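Local coordinates for acetyltransferase (PDB 2DXQ), which is a putative acetyltransferase of the GNAT family, which probably transfers the acetyl group of acetyl-CoA to an acceptor substrate, at the interface of chains A and B. Numbering follows the deposited sequence. Chains: chain A/B, Acetyltransferase.

The interface of chains A and B. Residues chain A 16, 20, 23, 33, 41-42, 45, 86; chain B 73-75.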
ATOM      1  N   LEU A  16      20.637   0.774  -8.786  1.00 18.80           N
ATOM      2  CA  LEU A  16      20.620   1.198  -7.396  1.00 17.87           C
ATOM      3  C   LEU A  16      21.246   2.568  -7.129  1.00 17.65           C
ATOM      4  O   LEU A  16      20.617   3.385  -6.442  1.00 17.40           O
ATOM      5  CB  LEU A  16      21.174   0.087  -6.471  1.00 17.90           C
ATOM      6  CG  LEU A  16      21.058   0.334  -4.964  1.00 17.15           C
ATOM      7  CD1 LEU A  16      19.634   0.745  -4.551  1.00 15.03           C
ATOM      8  CD2 LEU A  16      21.521  -0.933  -4.203  1.00 17.68           C
ATOM      9  N   LEU A  20      19.047   5.677  -5.604  1.00 15.19           N
ATOM     10  CA  LEU A  20      19.401   6.331  -4.340  1.00 14.94           C
ATOM     11  C   LEU A  20      19.514   7.853  -4.509  1.00 15.22           C
ATOM     12  O   LEU A  20      19.077   8.620  -3.646  1.00 14.94           O
ATOM     13  CB  LEU A  20      20.681   5.717  -3.743  1.00 14.91           C
ATOM     14  CG  LEU A  20      20.573   4.268  -3.234  1.00 15.09           C
ATOM     15  CD1 LEU A  20      21.956   3.733  -2.863  1.00 13.56           C
ATOM     16  CD2 LEU A  20      19.649   4.215  -1.993  1.00 13.79           C
ATOM     17  N   TYR A  23      16.010   9.207  -4.463  1.00 14.79           N
ATOM     18  CA  TYR A  23      15.411   9.183  -3.131  1.00 15.12           C
ATOM     19  C   TYR A  23      16.048  10.212  -2.197  1.00 15.69           C
ATOM     20  O   TYR A  23      15.412  10.676  -1.259  1.00 15.48           O
ATOM     21  CB  TYR A  23      15.478   7.774  -2.541  1.00 15.50           C
ATOM     22  CG  TYR A  23      14.665   6.733  -3.289  1.00 14.41           C
ATOM     23  CD1 TYR A  23      13.439   7.053  -3.882  1.00 13.69           C
ATOM     24  CD2 TYR A  23      15.108   5.425  -3.368  1.00 15.07           C
ATOM     25  CE1 TYR A  23      12.697   6.096  -4.549  1.00 15.24           C
ATOM     26  CE2 TYR A  23      14.372   4.447  -4.012  1.00 15.99           C
ATOM     27  CZ  TYR A  23      13.169   4.788  -4.609  1.00 15.69           C
ATOM     28  OH  TYR A  23      12.443   3.817  -5.246  1.00 18.52           O
ATOM     29  N   LEU A  33      22.418   6.697   1.988  1.00 16.76           N
ATOM     30  CA  LEU A  33      22.776   5.281   1.963  1.00 16.73           C
ATOM     31  C   LEU A  33      23.693   5.001   0.792  1.00 16.36           C
ATOM     32  O   LEU A  33      23.472   5.508  -0.308  1.00 16.37           O
ATOM     33  CB  LEU A  33      21.524   4.411   1.792  1.00 16.37           C
ATOM     34  CG  LEU A  33      20.493   4.408   2.908  1.00 18.23           C
ATOM     35  CD1 LEU A  33      19.365   3.476   2.509  1.00 19.14           C
ATOM     36  CD2 LEU A  33      21.108   3.964   4.225  1.00 20.16           C
ATOM     37  N   VAL A  41      18.202  -4.657   1.015  1.00 14.49           N
ATOM     38  CA  VAL A  41      16.801  -4.242   0.831  1.00 14.15           C
ATOM     39  C   VAL A  41      16.431  -4.142  -0.652  1.00 14.20           C
ATOM     40  O   VAL A  41      15.352  -4.592  -1.055  1.00 13.64           O
ATOM     41  CB  VAL A  41      16.460  -2.937   1.601  1.00 13.82           C
ATOM     42  CG1 VAL A  41      15.053  -2.477   1.255  1.00 16.24           C
ATOM     43  CG2 VAL A  41      16.531  -3.195   3.086  1.00 14.42           C
ATOM     44  N   PHE A  42      17.327  -3.595  -1.480  1.00 14.11           N
ATOM     45  CA  PHE A  42      17.052  -3.526  -2.921  1.00 15.51           C
ATOM     46  C   PHE A  42      16.785  -4.924  -3.507  1.00 15.53           C
ATOM     47  O   PHE A  42      15.839  -5.126  -4.285  1.00 15.75           O
ATOM     48  CB  PHE A  42      18.189  -2.804  -3.672  1.00 15.17           C
ATOM     49  CG  PHE A  42      17.889  -2.536  -5.127  1.00 15.71           C
ATOM     50  CD1 PHE A  42      16.739  -1.845  -5.495  1.00 16.60           C
ATOM     51  CD2 PHE A  42      18.765  -2.963  -6.122  1.00 16.92           C
ATOM     52  CE1 PHE A  42      16.461  -1.590  -6.844  1.00 18.05           C
ATOM     53  CE2 PHE A  42      18.489  -2.707  -7.486  1.00 18.72           C
ATOM     54  CZ  PHE A  42      17.335  -2.018  -7.825  1.00 17.65           C
HETATM   55  N   MSE A  45      13.438  -6.090  -2.557  1.00 16.78           N
HETATM   56  CA  MSE A  45      12.443  -5.391  -3.370  1.00 17.82           C
HETATM   57  C   MSE A  45      12.295  -6.033  -4.743  1.00 17.31           C
HETATM   58  O   MSE A  45      11.175  -6.252  -5.229  1.00 16.09           O
HETATM   59  CB  MSE A  45      12.809  -3.908  -3.506  1.00 17.51           C
HETATM   60  CG  MSE A  45      12.657  -3.141  -2.196  1.00 17.54           C
HETATM   61 SE   MSE A  45      13.082  -1.266  -2.366  1.00 22.85          SE
HETATM   62  CE  MSE A  45      11.369  -0.681  -3.099  1.00 21.65           C
ATOM     63  N   ASN A  86       6.623   6.349  -3.323  1.00 13.01           N
ATOM     64  CA  ASN A  86       7.940   6.929  -3.580  1.00 13.73           C
ATOM     65  C   ASN A  86       8.110   7.488  -4.985  1.00 13.49           C
ATOM     66  O   ASN A  86       9.041   7.137  -5.726  1.00 12.57           O
ATOM     67  CB  ASN A  86       9.055   5.977  -3.190  1.00 15.35           C
ATOM     68  CG  ASN A  86       9.084   5.727  -1.694  1.00 15.13           C
ATOM     69  OD1 ASN A  86       8.812   6.637  -0.898  1.00 18.74           O
ATOM     70  ND2 ASN A  86       9.387   4.503  -1.308  1.00 16.74           N
TER
ATOM     71  N   ASN B  73      11.631  -1.061   1.516  1.00 13.19           N
ATOM     72  CA  ASN B  73      11.740   0.337   1.160  1.00 13.61           C
ATOM     73  C   ASN B  73      13.147   0.876   1.355  1.00 13.76           C
ATOM     74  O   ASN B  73      13.822   0.505   2.315  1.00 13.61           O
ATOM     75  CB  ASN B  73      10.775   1.116   2.069  1.00 13.67           C
ATOM     76  CG  ASN B  73      10.865   2.608   1.870  1.00 16.32           C
ATOM     77  OD1 ASN B  73      10.696   3.099   0.757  1.00 16.29           O
ATOM     78  ND2 ASN B  73      11.162   3.335   2.940  1.00 15.08           N
ATOM     79  N   LEU B  74      13.557   1.796   0.487  1.00 13.70           N
ATOM     80  CA  LEU B  74      14.893   2.381   0.551  1.00 14.82           C
ATOM     81  C   LEU B  74      14.989   3.764   1.153  1.00 15.03           C
ATOM     82  O   LEU B  74      16.083   4.182   1.534  1.00 16.55           O
ATOM     83  CB  LEU B  74      15.543   2.396  -0.833  1.00 14.49           C
ATOM     84  CG  LEU B  74      15.870   1.028  -1.424  1.00 15.95           C
ATOM     85  CD1 LEU B  74      16.436   1.231  -2.799  1.00 18.00           C
ATOM     86  CD2 LEU B  74      16.854   0.259  -0.534  1.00 18.03           C
ATOM     87  N   THR B  75      13.874   4.488   1.238  1.00 15.66           N
ATOM     88  CA  THR B  75      13.897   5.809   1.855  1.00 15.50           C
ATOM     89  C   THR B  75      13.966   5.652   3.369  1.00 15.97           C
ATOM     90  O   THR B  75      13.821   4.538   3.892  1.00 16.24           O
ATOM     91  CB  THR B  75      12.648   6.656   1.460  1.00 15.42           C
ATOM     92  OG1 THR B  75      11.493   6.145   2.120  1.00 15.74           O
ATOM     93  CG2 THR B  75      12.432   6.630  -0.051  1.00 15.34           C
TER
HETATM   94  O   HOH W   1       9.792   8.309   1.609  1.00 26.40           O
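Over one face of the A:Tyr23 ring lies the methyl CG2 of B:Thr75, 3.9 Å from ring carbon CG. On that same side, B:Leu74 CB approaches the rim near CD2 and CE2. The backbone oxygen of A:Asn86 meets the ring edge in plane. The other aromatic group, A:Phe42, carries A:Leu16 CD1 on one face, 3.7 Å above the ring plane and displaced toward the rim. This methyl also serves the partner chain, touching B:Leu74 CD1 at 3.7 Å, so the ring backs a first-shell leucine.

B:Leu74 is the central plug of this patch, projecting from the loop just before helix 75-78 of chain B into the groove between helices 16-26 and 35-47 of chain A. Its CG lies anti to the carbonyl carbon (chi1 -67°), which points the side chain into the groove; from CG the methyls diverge, CD1 toward CE2 of the A:Tyr23 ring and CD2 to within 3.7 Å of A:Val41 CG1. The selenium of the selenomethionine A:Met45 rests on the branch point, with SE 3.7 Å from B:Leu74 CG. B:Leu74 hides 88 Å² here, more than any other residue of the patch, in surroundings that are mainly apolar.

Polar contacts gather beside this plug. The amide nitrogen ND2 of A:Asn86 donates to the side-chain oxygen OD1 of B:Asn73 at 2.8 Å. The C=O...N angle is 158°, but the bond is clearly bent at the hydrogen (131°); the donor is tilted out of the carbonyl plane and the acceptor out of the donor amide plane, although the two amides are roughly parallel. B:Asn73 is itself steadied within its chain: its ND2 donates to the hydroxyl OG1 of B:Thr75 at 2.9 Å, nearly in the amide plane. The two-fold axis repeats the patch with chains exchanged, consistent with a dimer, though the structure alone does not show that it forms in solution. A water bridges the chains next to this network, lying 2.8 Å from B:Thr75 OG1 and also contacting the amide oxygen OD1 of A:Asn86.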